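Local coordinates for hypothetical protein aq_1447 (Aquifex aeolicus, PDB 1YVU), which cleaves target RNA as a DNA-guided, divalent-metal-dependent endonuclease, pairing short single-stranded DNA guides with complementary strands, at residues 323-328 / 342-346; 335-340 / 484-488. Residue numbers count along the deposited sequence, not the author numbering.

In the fold
Contacts 1 and 2 are adjacent, with centres about 7 Å apart, and they alternate along the chain in the order 323-328, 335-340, 342-346, 484-488. Linker L2 supplies the first segment, the Mid domain the next two and the PIWI domain the last. Helix 337-342 ties the contacts together: its beginning belongs to contact 2, and the chain leaving its end belongs to contact 1. A small antiparallel sheet, ordered 329-330, 322-323, 487-488, joins linker and PIWI strands; its probable hydrogen bond Leu323 N to Lys487 O measures 2.8 Å, while Phe346 N to Ile484 O, 2.9 Å, links Mid to PIWI. Three regions thus meet here, away from the metal site of the PIWI domain.

Contact 1 of 2, residues 323-328 / 342-346; sequences LDAKGK and LCRPF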
loop_
_atom_site.group_PDB
_atom_site.type_symbol
_atom_site.label_atom_id
_atom_site.label_comp_id
_atom_site.label_asym_id
_atom_site.label_seq_id
_atom_site.Cartn_x
_atom_site.Cartn_y
_atom_site.Cartn_z
ATOM N N LEU A 323 -0.445 29.807 -7.739
ATOM C CA LEU A 323 -0.991 30.998 -8.379
ATOM C C LEU A 323 -2.141 30.712 -9.339
ATOM O O LEU A 323 -2.221 29.622 -9.890
ATOM C CB LEU A 323 0.115 31.816 -9.073
ATOM C CG LEU A 323 1.268 31.268 -9.933
ATOM C CD1 LEU A 323 0.817 30.441 -11.141
ATOM C CD2 LEU A 323 2.101 32.464 -10.393
ATOM N N ASP A 324 -3.016 31.696 -9.534
ATOM C CA ASP A 324 -4.156 31.564 -10.447
ATOM C C ASP A 324 -3.849 32.078 -11.879
ATOM O O ASP A 324 -2.674 32.283 -12.224
ATOM C CB ASP A 324 -5.418 32.205 -9.839
ATOM C CG ASP A 324 -5.408 33.729 -9.861
ATOM O OD1 ASP A 324 -4.338 34.376 -9.879
ATOM O OD2 ASP A 324 -6.510 34.286 -9.851
ATOM N N ALA A 325 -4.889 32.230 -12.713
ATOM C CA ALA A 325 -4.743 32.683 -14.104
ATOM C C ALA A 325 -4.339 34.128 -14.233
ATOM O O ALA A 325 -3.791 34.527 -15.263
ATOM C CB ALA A 325 -5.991 32.434 -14.877
ATOM N N LYS A 326 -4.648 34.911 -13.202
ATOM C CA LYS A 326 -4.273 36.316 -13.183
ATOM C C LYS A 326 -2.864 36.449 -12.573
ATOM O O LYS A 326 -2.108 37.398 -12.871
ATOM C CB LYS A 326 -5.311 37.168 -12.446
ATOM C CG LYS A 326 -5.746 38.357 -13.304
ATOM C CD LYS A 326 -6.506 39.441 -12.564
ATOM C CE LYS A 326 -6.585 40.706 -13.415
ATOM N NZ LYS A 326 -7.283 41.779 -12.668
ATOM N N GLY A 327 -2.502 35.440 -11.785
ATOM C CA GLY A 327 -1.198 35.406 -11.168
ATOM C C GLY A 327 -1.148 35.841 -9.727
ATOM O O GLY A 327 -0.128 36.393 -9.326
ATOM N N LYS A 328 -2.216 35.613 -8.957
ATOM C CA LYS A 328 -2.221 35.979 -7.534
ATOM C C LYS A 328 -1.457 34.919 -6.737
ATOM O O LYS A 328 -1.744 33.739 -6.846
ATOM C CB LYS A 328 -3.651 36.161 -7.001
ATOM C CG LYS A 328 -4.182 37.606 -7.089
ATOM C CD LYS A 328 -5.663 37.712 -6.701
ATOM C CE LYS A 328 -6.265 39.064 -7.140
ATOM N NZ LYS A 328 -7.775 39.102 -7.128
ATOM N N LEU A 342 -11.327 34.748 -4.539
ATOM C CA LEU A 342 -10.807 35.691 -5.522
ATOM C C LEU A 342 -10.103 35.151 -6.768
ATOM O O LEU A 342 -9.958 35.881 -7.754
ATOM C CB LEU A 342 -9.883 36.677 -4.800
ATOM C CG LEU A 342 -10.545 37.739 -3.908
ATOM C CD1 LEU A 342 -9.562 38.277 -2.855
ATOM C CD2 LEU A 342 -11.061 38.873 -4.792
ATOM N N CYS A 343 -9.684 33.884 -6.725
ATOM C CA CYS A 343 -8.958 33.240 -7.830
ATOM C C CYS A 343 -9.688 33.014 -9.169
ATOM O O CYS A 343 -10.843 32.582 -9.212
ATOM C CB CYS A 343 -8.355 31.907 -7.377
ATOM S SG CYS A 343 -9.534 30.549 -7.405
ATOM N N ARG A 344 -8.964 33.276 -10.256
ATOM C CA ARG A 344 -9.448 33.088 -11.622
ATOM C C ARG A 344 -8.778 31.777 -12.111
ATOM O O ARG A 344 -7.554 31.709 -12.191
ATOM C CB ARG A 344 -9.022 34.296 -12.474
ATOM C CG ARG A 344 -9.333 34.293 -13.971
ATOM C CD ARG A 344 -8.568 35.477 -14.532
ATOM N NE ARG A 344 -8.598 35.653 -15.984
ATOM C CZ ARG A 344 -7.739 36.416 -16.671
ATOM N NH1 ARG A 344 -6.763 37.074 -16.056
ATOM N NH2 ARG A 344 -7.887 36.569 -17.980
ATOM N N PRO A 345 -9.567 30.720 -12.395
ATOM C CA PRO A 345 -9.028 29.422 -12.862
ATOM C C PRO A 345 -8.372 29.417 -14.262
ATOM O O PRO A 345 -8.381 30.411 -14.970
ATOM C CB PRO A 345 -10.270 28.527 -12.853
ATOM C CG PRO A 345 -11.159 29.187 -11.857
ATOM C CD PRO A 345 -11.020 30.614 -12.180
ATOM N N PHE A 346 -7.769 28.294 -14.636
ATOM C CA PHE A 346 -7.176 28.155 -15.954
ATOM C C PHE A 346 -8.214 27.368 -16.710
ATOM O O PHE A 346 -8.269 26.150 -16.620
ATOM C CB PHE A 346 -5.867 27.371 -15.893
ATOM C CG PHE A 346 -4.766 28.094 -15.199
ATOM C CD1 PHE A 346 -4.617 27.989 -13.813
ATOM C CD2 PHE A 346 -3.861 28.884 -15.931
ATOM C CE1 PHE A 346 -3.575 28.660 -13.162
ATOM C CE2 PHE A 346 -2.814 29.563 -15.303
ATOM C CZ PHE A 346 -2.665 29.456 -13.916
#
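Residues 324-328 connect strands 322-323 and 329-330 in a tight beta-hairpin, with Leu323 the last strand residue; Leu342 ends helix 337-342, and from Cys343 on the chain runs extended alongside the hairpin. Ala325 and Arg344 bring their CA atoms within 5.3 Å, and Ala325 N donates to Arg344 O at 2.8 Å and 166°. Within the hairpin, phi/psi of -70/-24 for Ala325 and -88/-23 for Lys326 describe a type I turn, closed by a weak bond from Gly327 N to Asp324 O (3.2 Å). Gly327 follows at 100/31, where a CB would collide with the preceding carbonyl oxygen. Asp324 OD1 accepts a straight bond from Lys328 N (2.6 Å, 174°) and weak ones from Gly327 N and Lys326 N, while Asp324 OD2 accepts from Arg344 N at 2.7 Å and 176°. One carboxylate therefore organises the linker L2 turn and fastens it to the Mid-domain chain. Arg344 reaches along the turn, its NH1 3.2 Å from Lys326 CG. The Phe346 ring packs against the start of the turn: Ala325 N sits over one face, 3.8 Å from Phe346 CZ, and Leu323 O lies at the edge, 3.7 Å from Phe346 CE1.

Contact 2 of 2, residues 335-340 / 484-488; sequences NLRKFL and IPYKL
Tyr486 meets the ring of Phe339 obliquely, with Tyr486 CD2 near the plane of the Phe339 ring at its edge, 3.6 Å from Phe339 CE2. The centroids are 6.0 Å apart and the planes inclined at 54°. Tyr486 has an extended backbone (-160/173) and a p chi1 of 51°; Phe339 uses t (178°). Asn335, at phi/psi 48/105, precedes helix 337-342, and Leu340 N is hydrogen-bonded to Leu336 O at 3.2 Å. The nearest CA pair is Leu340 and Pro485, 7.4 Å apart, so side chains bridge the gap: Leu340 (m, t) places CD2 4.0 Å from Pro485 CB and 4.1 Å from Tyr486 CE2. This is a buried helix-to-loop interface between the Mid and PIWI domains, just ahead of strand 487-488, and helix 466-480 borders it through Glu475 and Leu478. Asn335 ND2 comes within 3.2 Å of Tyr486 OH, but at a poor angle for bonding; that hydroxyl is hydrogen-bonded to Glu475. With no hydrogen bond between the segments, cohesion here rests on apolar and aromatic contact.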
loop_
_atom_site.group_PDB
_atom_site.type_symbol
_atom_site.label_atom_id
_atom_site.label_comp_id
_atom_site.label_asym_id
_atom_site.label_seq_id
_atom_site.Cartn_x
_atom_site.Cartn_y
_atom_site.Cartn_z
ATOM N N ASN A 335 -4.639 26.594 2.198
ATOM C CA ASN A 335 -5.112 27.343 0.987
ATOM C C ASN A 335 -6.252 28.247 1.384
ATOM O O ASN A 335 -7.390 27.785 1.558
ATOM C CB ASN A 335 -5.612 26.509 -0.218
ATOM C CG ASN A 335 -4.656 25.416 -0.657
ATOM O OD1 ASN A 335 -4.295 24.533 0.116
ATOM N ND2 ASN A 335 -4.324 25.415 -1.936
ATOM N N LEU A 336 -5.958 29.536 1.469
ATOM C CA LEU A 336 -6.945 30.507 1.884
ATOM C C LEU A 336 -8.286 30.357 1.195
ATOM O O LEU A 336 -8.367 29.942 0.024
ATOM C CB LEU A 336 -6.434 31.926 1.653
ATOM C CG LEU A 336 -5.034 32.389 2.033
ATOM C CD1 LEU A 336 -5.019 33.916 1.896
ATOM C CD2 LEU A 336 -4.640 31.966 3.446
ATOM N N ARG A 337 -9.338 30.572 1.980
ATOM C CA ARG A 337 -10.690 30.563 1.452
ATOM C C ARG A 337 -10.700 31.821 0.600
ATOM O O ARG A 337 -11.291 31.850 -0.473
ATOM C CB ARG A 337 -11.717 30.730 2.570
ATOM C CG ARG A 337 -12.078 29.474 3.316
ATOM C CD ARG A 337 -11.238 29.326 4.568
ATOM N NE ARG A 337 -11.477 28.040 5.209
ATOM C CZ ARG A 337 -12.105 27.852 6.370
ATOM N NH1 ARG A 337 -12.567 28.894 7.052
ATOM N NH2 ARG A 337 -12.307 26.631 6.810
ATOM N N LYS A 338 -9.960 32.824 1.095
ATOM C CA LYS A 338 -9.787 34.129 0.473
ATOM C C LYS A 338 -9.227 33.972 -0.917
ATOM O O LYS A 338 -9.799 34.520 -1.875
ATOM C CB LYS A 338 -8.821 34.996 1.282
ATOM C CG LYS A 338 -9.402 35.713 2.513
ATOM C CD LYS A 338 -8.272 36.455 3.279
ATOM C CE LYS A 338 -8.782 37.361 4.402
ATOM N NZ LYS A 338 -7.657 37.877 5.248
ATOM N N PHE A 339 -8.155 33.172 -1.027
ATOM C CA PHE A 339 -7.520 32.918 -2.320
ATOM C C PHE A 339 -8.522 32.242 -3.258
ATOM O O PHE A 339 -8.747 32.710 -4.364
ATOM C CB PHE A 339 -6.218 32.095 -2.178
ATOM C CG PHE A 339 -5.549 31.759 -3.504
ATOM C CD1 PHE A 339 -5.101 32.775 -4.367
ATOM C CD2 PHE A 339 -5.488 30.425 -3.957
ATOM C CE1 PHE A 339 -4.617 32.460 -5.677
ATOM C CE2 PHE A 339 -5.004 30.105 -5.263
ATOM C CZ PHE A 339 -4.576 31.119 -6.121
ATOM N N LEU A 340 -9.238 31.252 -2.744
ATOM C CA LEU A 340 -10.205 30.533 -3.558
ATOM C C LEU A 340 -11.475 31.309 -3.872
ATOM O O LEU A 340 -12.282 30.858 -4.681
ATOM C CB LEU A 340 -10.552 29.197 -2.913
ATOM C CG LEU A 340 -9.509 28.081 -3.004
ATOM C CD1 LEU A 340 -9.880 26.998 -1.989
ATOM C CD2 LEU A 340 -9.382 27.521 -4.441
ATOM N N ILE A 484 -8.591 24.094 -13.546
ATOM C CA ILE A 484 -7.802 24.144 -12.320
ATOM C C ILE A 484 -7.728 25.537 -11.659
ATOM O O ILE A 484 -7.425 26.539 -12.316
ATOM C CB ILE A 484 -6.387 23.509 -12.524
ATOM C CG1 ILE A 484 -5.585 24.240 -13.605
ATOM C CG2 ILE A 484 -6.527 22.010 -12.859
ATOM C CD1 ILE A 484 -4.081 24.123 -13.425
ATOM N N PRO A 485 -8.029 25.614 -10.349
ATOM C CA PRO A 485 -8.002 26.888 -9.615
ATOM C C PRO A 485 -6.673 27.619 -9.542
ATOM O O PRO A 485 -6.609 28.860 -9.576
ATOM C CB PRO A 485 -8.494 26.488 -8.222
ATOM C CG PRO A 485 -8.123 25.037 -8.125
ATOM C CD PRO A 485 -8.435 24.509 -9.462
ATOM N N TYR A 486 -5.622 26.824 -9.473
ATOM C CA TYR A 486 -4.279 27.329 -9.353
ATOM C C TYR A 486 -3.289 26.270 -9.793
ATOM O O TYR A 486 -3.668 25.106 -10.011
ATOM C CB TYR A 486 -4.010 27.718 -7.880
ATOM C CG TYR A 486 -4.343 26.639 -6.854
ATOM C CD1 TYR A 486 -3.449 25.592 -6.583
ATOM C CD2 TYR A 486 -5.565 26.623 -6.196
ATOM C CE1 TYR A 486 -3.764 24.558 -5.690
ATOM C CE2 TYR A 486 -5.906 25.578 -5.292
ATOM C CZ TYR A 486 -5.002 24.551 -5.054
ATOM O OH TYR A 486 -5.328 23.494 -4.235
ATOM N N LYS A 487 -2.021 26.668 -9.862
ATOM C CA LYS A 487 -0.907 25.775 -10.193
ATOM C C LYS A 487 0.268 26.351 -9.455
ATOM O O LYS A 487 0.261 27.535 -9.126
ATOM C CB LYS A 487 -0.612 25.678 -11.700
ATOM C CG LYS A 487 -0.069 26.932 -12.379
ATOM C CD LYS A 487 0.123 26.709 -13.866
ATOM C CE LYS A 487 0.752 27.925 -14.509
ATOM N NZ LYS A 487 1.162 27.618 -15.899
ATOM N N LEU A 488 1.263 25.510 -9.191
ATOM C CA LEU A 488 2.475 25.897 -8.482
ATOM C C LEU A 488 3.263 26.934 -9.279
ATOM O O LEU A 488 3.182 26.968 -10.511
ATOM C CB LEU A 488 3.339 24.661 -8.202
ATOM C CG LEU A 488 2.791 23.628 -7.224
ATOM C CD1 LEU A 488 3.268 22.252 -7.599
ATOM C CD2 LEU A 488 3.189 23.982 -5.789
#